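Local coordinates for protein amidohydrolase (Brucella melitensis biovar Abortus, PDB 4F0L) that probably catalyses a metal-dependent deamination, as related amidohydrolases do, and binds an iron(III) ion, at residues 145-150 against 197-202; 171-176 against 246-251; 204-209 against 427-432. All coordinates share one frame; numbering follows the deposited sequence.

How the contacts relate
Following the chain from its N terminus, the first segment met is 145-150. Contact 1 closes a loop of 46 residues back onto it, pairing helices 145-157 and 189-203. Before that loop closes, segment 171-176 opens contact 2, which is completed only at 246-251, so the two loops cross. Contact 3 opens at 204-209, directly after contact 1 has closed, and reaches across 217 residues to 427-432. It crosses contact 2 but lies in series with contact 1. Contact 1 pairs two barrel helices, and contact 3 ties the loop after the second to a late hairpin; their centres are about 17 Å apart. Contact 2 lies beyond the chain's centre from contact 3, joining a loop to helix 246-256.

Contact 1 of 3, residues 145-150 against 197-202; sequences EMADRI and EGCRKT
Asp148 and Thr202 form the polar link between helices 145-157 and 189-203, neighbours in the outer helical layer of the TIM barrel. Each of these helices connects two parallel barrel strands, and the two short segments run in nearly the same direction, crossing at -30° with their axes 9.4 Å apart.

The hydroxyl OG1 of Thr202 donates a hydrogen bond of 2.7 Å to Asp148 OD1, approaching from above the carboxylate, 67° out of its plane. With chi1 at -68°, Thr202 places OG1 opposite its carbonyl carbon, while its methyl CG2 packs 3.7 Å from the same Asp148 OD1. The carboxylate has further partners in its own part of the chain: Ser144 OG meets OD1, and Asn142 ND2 meets OD2.

Apolar contact is confined to Ala147 and Cys199, whose CB and SG atoms are 3.5 Å apart. Both residues are buried, Ala147 against His129 of strand 122-129 and Cys199 against Leu163 and Pro165 of strand 160-167. The small side chains therefore meet on the strand-facing side of the helix pair.

The charged pairs stay within their own helices and do not bridge the two: Arg149 NE binds Glu145 OE2 at 2.9 Å, and Arg200 NE reaches Glu197 OE1 at 3.2 Å.

With hydrogen-bond donors on both carboxylate oxygens, Asp148 is probably held in its ionised form; the fixed orientation of its carboxylate then gives the Thr202 hydroxyl a defined acceptor on the facing helix.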
loop_
_atom_site.group_PDB
_atom_site.type_symbol
_atom_site.label_atom_id
_atom_site.label_comp_id
_atom_site.label_asym_id
_atom_site.label_seq_id
_atom_site.Cartn_x
_atom_site.Cartn_y
_atom_site.Cartn_z
ATOM N N GLU B 145 31.655 3.939 16.905
ATOM C CA GLU B 145 31.114 2.580 17.115
ATOM C C GLU B 145 29.792 2.292 16.364
ATOM O O GLU B 145 29.703 1.307 15.635
ATOM C CB GLU B 145 30.899 2.316 18.601
ATOM C CG GLU B 145 30.397 0.917 18.925
ATOM C CD GLU B 145 31.359 -0.188 18.534
ATOM O OE1 GLU B 145 32.595 0.012 18.659
ATOM O OE2 GLU B 145 30.890 -1.251 18.082
ATOM N N MET B 146 28.779 3.132 16.547
ATOM C CA MET B 146 27.458 2.836 15.992
ATOM C C MET B 146 27.449 2.944 14.475
ATOM O O MET B 146 26.798 2.135 13.808
ATOM C CB MET B 146 26.366 3.722 16.607
ATOM C CG MET B 146 25.960 3.282 18.009
ATOM S SD MET B 146 25.104 1.708 17.970
ATOM C CE MET B 146 24.118 1.764 19.462
ATOM N N ALA B 147 28.209 3.902 13.930
ATOM C CA ALA B 147 28.380 4.024 12.462
ATOM C C ALA B 147 29.140 2.823 11.905
ATOM O O ALA B 147 28.827 2.339 10.795
ATOM C CB ALA B 147 29.073 5.344 12.057
ATOM N N ASP B 148 30.124 2.329 12.661
ATOM C CA ASP B 148 30.853 1.127 12.266
ATOM C C ASP B 148 29.910 -0.095 12.167
ATOM O O ASP B 148 30.092 -0.979 11.317
ATOM C CB ASP B 148 31.982 0.797 13.243
ATOM C CG ASP B 148 33.015 1.923 13.395
ATOM O OD1 ASP B 148 33.001 2.955 12.683
ATOM O OD2 ASP B 148 33.863 1.758 14.286
ATOM N N ARG B 149 28.938 -0.160 13.076
ATOM C CA ARG B 149 27.932 -1.241 13.031
ATOM C C ARG B 149 27.062 -1.183 11.769
ATOM O O ARG B 149 26.747 -2.233 11.162
ATOM C CB ARG B 149 27.053 -1.205 14.267
ATOM C CG ARG B 149 27.823 -1.447 15.562
ATOM C CD ARG B 149 28.420 -2.847 15.600
ATOM N NE ARG B 149 29.060 -3.111 16.879
ATOM C CZ ARG B 149 29.262 -4.324 17.402
ATOM N NH1 ARG B 149 28.856 -5.440 16.794
ATOM N NH2 ARG B 149 29.869 -4.425 18.571
ATOM N N ILE B 150 26.690 0.039 11.375
ATOM C CA ILE B 150 25.940 0.269 10.136
ATOM C C ILE B 150 26.747 -0.241 8.967
ATOM O O ILE B 150 26.253 -1.042 8.155
ATOM C CB ILE B 150 25.619 1.764 9.937
ATOM C CG1 ILE B 150 24.639 2.256 10.993
ATOM C CG2 ILE B 150 25.105 2.048 8.536
ATOM C CD1 ILE B 150 23.386 1.417 11.154
ATOM N N GLU B 197 35.628 11.616 10.948
ATOM C CA GLU B 197 36.925 11.017 10.718
ATOM C C GLU B 197 36.951 9.504 11.043
ATOM O O GLU B 197 37.484 8.724 10.262
ATOM C CB GLU B 197 38.020 11.802 11.494
ATOM C CG GLU B 197 39.435 11.277 11.328
ATOM C CD GLU B 197 39.903 11.255 9.883
ATOM O OE1 GLU B 197 39.386 12.000 9.033
ATOM O OE2 GLU B 197 40.810 10.463 9.586
ATOM N N GLY B 198 36.369 9.093 12.168
ATOM C CA GLY B 198 36.211 7.656 12.475
ATOM C C GLY B 198 35.441 6.919 11.387
ATOM O O GLY B 198 35.846 5.843 10.951
ATOM N N CYS B 199 34.374 7.537 10.881
ATOM C CA CYS B 199 33.609 6.936 9.784
ATOM C C CYS B 199 34.426 6.797 8.505
ATOM O O CYS B 199 34.387 5.759 7.846
ATOM C CB CYS B 199 32.355 7.756 9.476
ATOM S SG CYS B 199 31.140 7.799 10.785
ATOM N N ARG B 200 35.179 7.831 8.159
ATOM C CA ARG B 200 36.039 7.765 6.963
ATOM C C ARG B 200 37.018 6.574 7.024
ATOM O O ARG B 200 37.181 5.850 6.051
ATOM C CB ARG B 200 36.809 9.074 6.755
ATOM C CG ARG B 200 37.540 9.153 5.421
ATOM C CD ARG B 200 38.590 10.252 5.410
ATOM N NE ARG B 200 39.554 10.113 6.492
ATOM C CZ ARG B 200 40.510 9.172 6.559
ATOM N NH1 ARG B 200 40.649 8.238 5.616
ATOM N NH2 ARG B 200 41.354 9.158 7.594
ATOM N N LYS B 201 37.681 6.389 8.155
ATOM C CA LYS B 201 38.591 5.268 8.305
ATOM C C LYS B 201 37.864 3.952 8.161
ATOM O O LYS B 201 38.309 3.076 7.455
ATOM C CB LYS B 201 39.306 5.306 9.656
ATOM C CG LYS B 201 40.321 6.413 9.747
ATOM C CD LYS B 201 40.818 6.604 11.182
ATOM C CE LYS B 201 41.834 7.728 11.251
ATOM N NZ LYS B 201 41.863 8.409 12.570
ATOM N N THR B 202 36.730 3.815 8.822
ATOM C CA THR B 202 35.929 2.606 8.703
ATOM C C THR B 202 35.506 2.289 7.272
ATOM O O THR B 202 35.485 1.123 6.881
ATOM C CB THR B 202 34.688 2.727 9.588
ATOM O OG1 THR B 202 35.117 2.699 10.953
ATOM C CG2 THR B 202 33.722 1.616 9.337
#

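Contact 2 of 3, residues 171-176 against 246-251; sequences SGFGGA and VKEVED
The CA atoms of Phe173 and Asp251 lie 7.5 Å apart where a tight turn, residues 171-176, faces the first turns of helix 246-256. In the TIM-barrel fold of the amidohydrolases this turn belongs to the loop after strand 160-167, and the helix follows the strand that carries the iron ligand His241. The loop folds back on itself through a backbone hydrogen bond of 3.1 Å from Ser171 N to Ala176 O, and Gly174 and Gly175, both at positive phi, take it round the bend.

Phe173 is the one residue of the turn that reaches the helix. Its chi1 of -75° sets CG opposite the carbonyl carbon and sends the ring out from the turn toward the helix surface. Atom CE2 rests 3.7 Å from Asp251 CB and 3.9 Å from Glu248 O, so the CD2-CE2-CZ side of the ring sits against the helix between positions one turn apart. Both contacts are van der Waals in nature, and the ring meets the helix atoms obliquely. Farther along, the ring of Trp255 meets that of Phe173.

Both acidic side chains touch the ring through their methylene carbons and direct their charged ends elsewhere. Asp251 turns its carboxylate 76° from the ring plane, and its OD2 forms a salt bridge with Arg219. Glu248 extends in a different direction, and its OE2 accepts a hydrogen bond from Ala243 N, just before the helix. This buried side chain comes to about 6 Å from that of His241, so Phe173 packs against a residue near the metal site, although the Glu248 side chain stays about 11 Å from the bound iron(III) ion. Its methylene CG lies 4.1 Å from Phe173 CZ.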
loop_
_atom_site.group_PDB
_atom_site.type_symbol
_atom_site.label_atom_id
_atom_site.label_comp_id
_atom_site.label_asym_id
_atom_site.label_seq_id
_atom_site.Cartn_x
_atom_site.Cartn_y
_atom_site.Cartn_z
ATOM N N SER B 171 17.239 21.319 21.008
ATOM C CA SER B 171 15.877 20.838 21.056
ATOM C C SER B 171 14.870 21.853 20.499
ATOM O O SER B 171 13.688 21.618 20.579
ATOM C CB SER B 171 15.500 20.502 22.499
ATOM O OG SER B 171 15.478 21.699 23.273
ATOM N N GLY B 172 15.331 22.967 19.942
ATOM C CA GLY B 172 14.404 23.959 19.385
ATOM C C GLY B 172 15.069 25.122 18.690
ATOM O O GLY B 172 16.261 25.355 18.918
ATOM N N PHE B 173 14.295 25.881 17.883
ATOM C CA PHE B 173 14.805 27.070 17.167
ATOM C C PHE B 173 15.526 28.002 18.133
ATOM O O PHE B 173 15.159 28.095 19.311
ATOM C CB PHE B 173 13.674 27.849 16.419
ATOM C CG PHE B 173 13.204 27.164 15.174
ATOM C CD1 PHE B 173 13.968 27.190 14.018
ATOM C CD2 PHE B 173 12.038 26.437 15.180
ATOM C CE1 PHE B 173 13.556 26.519 12.880
ATOM C CE2 PHE B 173 11.615 25.774 14.047
ATOM C CZ PHE B 173 12.376 25.806 12.897
ATOM N N GLY B 174 16.563 28.671 17.639
ATOM C CA GLY B 174 17.327 29.605 18.454
ATOM C C GLY B 174 18.307 28.953 19.417
ATOM O O GLY B 174 18.757 29.588 20.364
ATOM N N GLY B 175 18.656 27.697 19.187
ATOM C CA GLY B 175 19.709 27.067 19.973
ATOM C C GLY B 175 19.306 26.646 21.372
ATOM O O GLY B 175 20.156 26.600 22.253
ATOM N N ALA B 176 18.022 26.318 21.567
ATOM C CA ALA B 176 17.534 25.736 22.832
ATOM C C ALA B 176 18.373 24.516 23.241
ATOM O O ALA B 176 18.709 23.689 22.400
ATOM C CB ALA B 176 16.062 25.333 22.697
ATOM N N VAL B 246 3.466 20.869 9.950
ATOM C CA VAL B 246 2.999 22.265 9.971
ATOM C C VAL B 246 3.559 23.017 11.181
ATOM O O VAL B 246 3.917 24.200 11.071
ATOM C CB VAL B 246 1.452 22.349 9.943
ATOM C CG1 VAL B 246 0.944 23.723 10.405
ATOM C CG2 VAL B 246 0.954 22.006 8.541
ATOM N N LYS B 247 3.684 22.337 12.322
ATOM C CA LYS B 247 4.163 23.005 13.534
ATOM C C LYS B 247 5.559 23.559 13.306
ATOM O O LYS B 247 5.863 24.648 13.800
ATOM C CB LYS B 247 4.126 22.081 14.765
ATOM N N GLU B 248 6.400 22.855 12.539
ATOM C CA GLU B 248 7.770 23.364 12.267
ATOM C C GLU B 248 7.737 24.655 11.457
ATOM O O GLU B 248 8.502 25.563 11.725
ATOM C CB GLU B 248 8.673 22.316 11.543
ATOM C CG GLU B 248 10.027 22.887 11.131
ATOM C CD GLU B 248 10.894 21.943 10.301
ATOM O OE1 GLU B 248 11.136 20.811 10.742
ATOM O OE2 GLU B 248 11.374 22.351 9.231
ATOM N N VAL B 249 6.867 24.711 10.464
ATOM C CA VAL B 249 6.712 25.904 9.617
ATOM C C VAL B 249 6.281 27.111 10.469
ATOM O O VAL B 249 6.895 28.177 10.365
ATOM C CB VAL B 249 5.696 25.651 8.494
ATOM C CG1 VAL B 249 5.320 26.939 7.758
ATOM C CG2 VAL B 249 6.217 24.590 7.533
ATOM N N GLU B 250 5.282 26.901 11.331
ATOM C CA GLU B 250 4.794 27.938 12.227
ATOM C C GLU B 250 5.929 28.408 13.178
ATOM O O GLU B 250 6.163 29.610 13.328
ATOM C CB GLU B 250 3.592 27.423 13.084
ATOM C CG GLU B 250 2.328 26.871 12.410
ATOM C CD GLU B 250 1.611 27.847 11.492
ATOM O OE1 GLU B 250 2.274 28.486 10.637
ATOM O OE2 GLU B 250 0.363 27.951 11.621
ATOM N N ASP B 251 6.631 27.463 13.804
ATOM C CA ASP B 251 7.708 27.808 14.724
ATOM C C ASP B 251 8.837 28.529 13.992
ATOM O O ASP B 251 9.431 29.460 14.547
ATOM C CB ASP B 251 8.251 26.559 15.438
ATOM C CG ASP B 251 7.245 25.954 16.408
ATOM O OD1 ASP B 251 6.287 26.647 16.790
ATOM O OD2 ASP B 251 7.399 24.773 16.776
#

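Contact 3 of 3, residues 204-209 against 427-432; sequences EGFEGA and WVRGVK
The guanidinium of Arg429 receives the backbone carbonyl of Glu207 over one of its faces, with Glu207 O 3.7 Å from Arg429 NH1, while the Phe206 ring approaches it obliquely, Phe206 CE1 standing 4.4 Å from that same NH1. Within the hairpin itself, the Trp427 ring has Lys432 CG over one face and Gly430 O in plane at its edge. Arg429 and Gly430 form the two-residue loop of this beta hairpin, which joins strands 422-428 and 431-435 and is closed as a type I' turn with both residues at positive phi.

Facing it is a type II turn from Phe206 to Ala209, in the loop that enters barrel strand 210-215. Glu207 O belongs to the central peptide of this turn, which is how it is presented to the arginine. The turn is further tied to the fold through Gly208 O, which is hydrogen-bonded to Arg124, and through the Phe206 ring, which lies on Ala154 and Thr155 of helix 145-157.

The bend at chi3 (-60°) turns NE and the guanidinium over the Glu207 carbonyl, and Arg429 CD is 3.6 Å from Glu207 O. Glu207 CB packs 3.8 Å from Arg429 NE. The carboxylate and guanidinium planes stand 78° apart, and attraction between the charges is probably modest at this surface contact, since the groups are too far apart for a salt bridge, with Glu207 OE2 4.0 Å from Arg429 NE.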
loop_
_atom_site.group_PDB
_atom_site.type_symbol
_atom_site.label_atom_id
_atom_site.label_comp_id
_atom_site.label_asym_id
_atom_site.label_seq_id
_atom_site.Cartn_x
_atom_site.Cartn_y
_atom_site.Cartn_z
ATOM N N GLU B 204 37.063 2.951 4.530
ATOM C CA GLU B 204 38.168 2.596 3.646
ATOM C C GLU B 204 38.004 1.156 3.235
ATOM O O GLU B 204 37.799 0.297 4.066
ATOM C CB GLU B 204 39.524 2.786 4.342
ATOM C CG GLU B 204 39.967 4.235 4.313
ATOM C CD GLU B 204 41.227 4.497 5.113
ATOM O OE1 GLU B 204 41.836 3.541 5.634
ATOM O OE2 GLU B 204 41.608 5.677 5.203
ATOM N N GLY B 205 38.088 0.887 1.952
ATOM C CA GLY B 205 37.836 -0.466 1.482
ATOM C C GLY B 205 36.368 -0.857 1.372
ATOM O O GLY B 205 36.066 -1.952 0.916
ATOM N N PHE B 206 35.444 -0.000 1.783
ATOM C CA PHE B 206 34.020 -0.252 1.517
ATOM C C PHE B 206 33.776 0.243 0.087
ATOM O O PHE B 206 33.540 1.437 -0.125
ATOM C CB PHE B 206 33.114 0.489 2.510
ATOM C CG PHE B 206 31.663 0.011 2.501
ATOM C CD1 PHE B 206 30.945 -0.084 1.319
ATOM C CD2 PHE B 206 31.036 -0.374 3.671
ATOM C CE1 PHE B 206 29.628 -0.523 1.306
ATOM C CE2 PHE B 206 29.698 -0.785 3.678
ATOM C CZ PHE B 206 29.000 -0.878 2.496
ATOM N N GLU B 207 33.878 -0.651 -0.892
ATOM C CA GLU B 207 33.704 -0.238 -2.288
ATOM C C GLU B 207 32.399 0.523 -2.567
ATOM O O GLU B 207 31.312 0.057 -2.206
ATOM C CB GLU B 207 33.752 -1.445 -3.208
ATOM C CG GLU B 207 35.103 -1.750 -3.805
ATOM C CD GLU B 207 34.931 -2.262 -5.220
ATOM O OE1 GLU B 207 35.500 -1.669 -6.173
ATOM O OE2 GLU B 207 34.174 -3.239 -5.383
ATOM N N GLY B 208 32.507 1.666 -3.251
ATOM C CA GLY B 208 31.340 2.481 -3.609
ATOM C C GLY B 208 30.719 3.347 -2.513
ATOM O O GLY B 208 29.747 4.083 -2.773
ATOM N N ALA B 209 31.251 3.261 -1.293
ATOM C CA ALA B 209 30.658 3.953 -0.167
ATOM C C ALA B 209 30.818 5.421 -0.400
ATOM O O ALA B 209 31.818 5.865 -0.979
ATOM C CB ALA B 209 31.312 3.566 1.148
ATOM N N TRP B 427 21.273 -7.461 -8.026
ATOM C CA TRP B 427 22.715 -7.381 -8.010
ATOM C C TRP B 427 23.170 -6.069 -7.468
ATOM O O TRP B 427 22.630 -5.008 -7.830
ATOM C CB TRP B 427 23.243 -7.458 -9.396
ATOM C CG TRP B 427 23.006 -8.747 -10.165
ATOM C CD1 TRP B 427 23.898 -9.763 -10.407
ATOM C CD2 TRP B 427 21.773 -9.155 -10.836
ATOM N NE1 TRP B 427 23.333 -10.752 -11.173
ATOM C CE2 TRP B 427 22.054 -10.437 -11.466
ATOM C CE3 TRP B 427 20.501 -8.605 -10.959
ATOM C CZ2 TRP B 427 21.083 -11.131 -12.180
ATOM C CZ3 TRP B 427 19.564 -9.272 -11.737
ATOM C CH2 TRP B 427 19.842 -10.517 -12.316
ATOM N N VAL B 428 24.215 -6.113 -6.640
ATOM C CA VAL B 428 24.928 -4.912 -6.189
ATOM C C VAL B 428 26.436 -5.122 -6.429
ATOM O O VAL B 428 27.015 -6.121 -5.986
ATOM C CB VAL B 428 24.637 -4.608 -4.703
ATOM C CG1 VAL B 428 25.528 -3.473 -4.201
ATOM C CG2 VAL B 428 23.141 -4.260 -4.509
ATOM N N ARG B 429 27.050 -4.194 -7.147
ATOM C CA ARG B 429 28.448 -4.304 -7.566
ATOM C C ARG B 429 28.672 -5.639 -8.230
ATOM O O ARG B 429 29.694 -6.289 -8.019
ATOM C CB ARG B 429 29.445 -4.065 -6.420
ATOM C CG ARG B 429 29.247 -2.719 -5.713
ATOM C CD ARG B 429 30.388 -2.383 -4.755
ATOM N NE ARG B 429 30.529 -3.385 -3.723
ATOM C CZ ARG B 429 29.750 -3.475 -2.649
ATOM N NH1 ARG B 429 28.765 -2.586 -2.428
ATOM N NH2 ARG B 429 29.950 -4.461 -1.765
ATOM N N GLY B 430 27.714 -6.025 -9.083
ATOM C CA GLY B 430 27.821 -7.240 -9.823
ATOM C C GLY B 430 27.597 -8.513 -9.016
ATOM O O GLY B 430 27.643 -9.592 -9.597
ATOM N N VAL B 431 27.323 -8.423 -7.720
ATOM C CA VAL B 431 27.121 -9.648 -6.892
ATOM C C VAL B 431 25.635 -9.882 -6.702
ATOM O O VAL B 431 24.921 -8.997 -6.241
ATOM C CB VAL B 431 27.798 -9.534 -5.499
ATOM C CG1 VAL B 431 27.505 -10.791 -4.648
ATOM C CG2 VAL B 431 29.303 -9.290 -5.661
ATOM N N LYS B 432 25.152 -11.076 -7.058
ATOM C CA LYS B 432 23.716 -11.374 -6.920
ATOM C C LYS B 432 23.368 -11.592 -5.469
ATOM O O LYS B 432 23.683 -12.631 -4.923
ATOM C CB LYS B 432 23.299 -12.610 -7.743
ATOM C CG LYS B 432 21.781 -12.753 -7.795
ATOM C CD LYS B 432 21.323 -14.030 -8.467
ATOM C CE LYS B 432 21.432 -13.955 -9.961
ATOM N NZ LYS B 432 20.889 -15.178 -10.616
#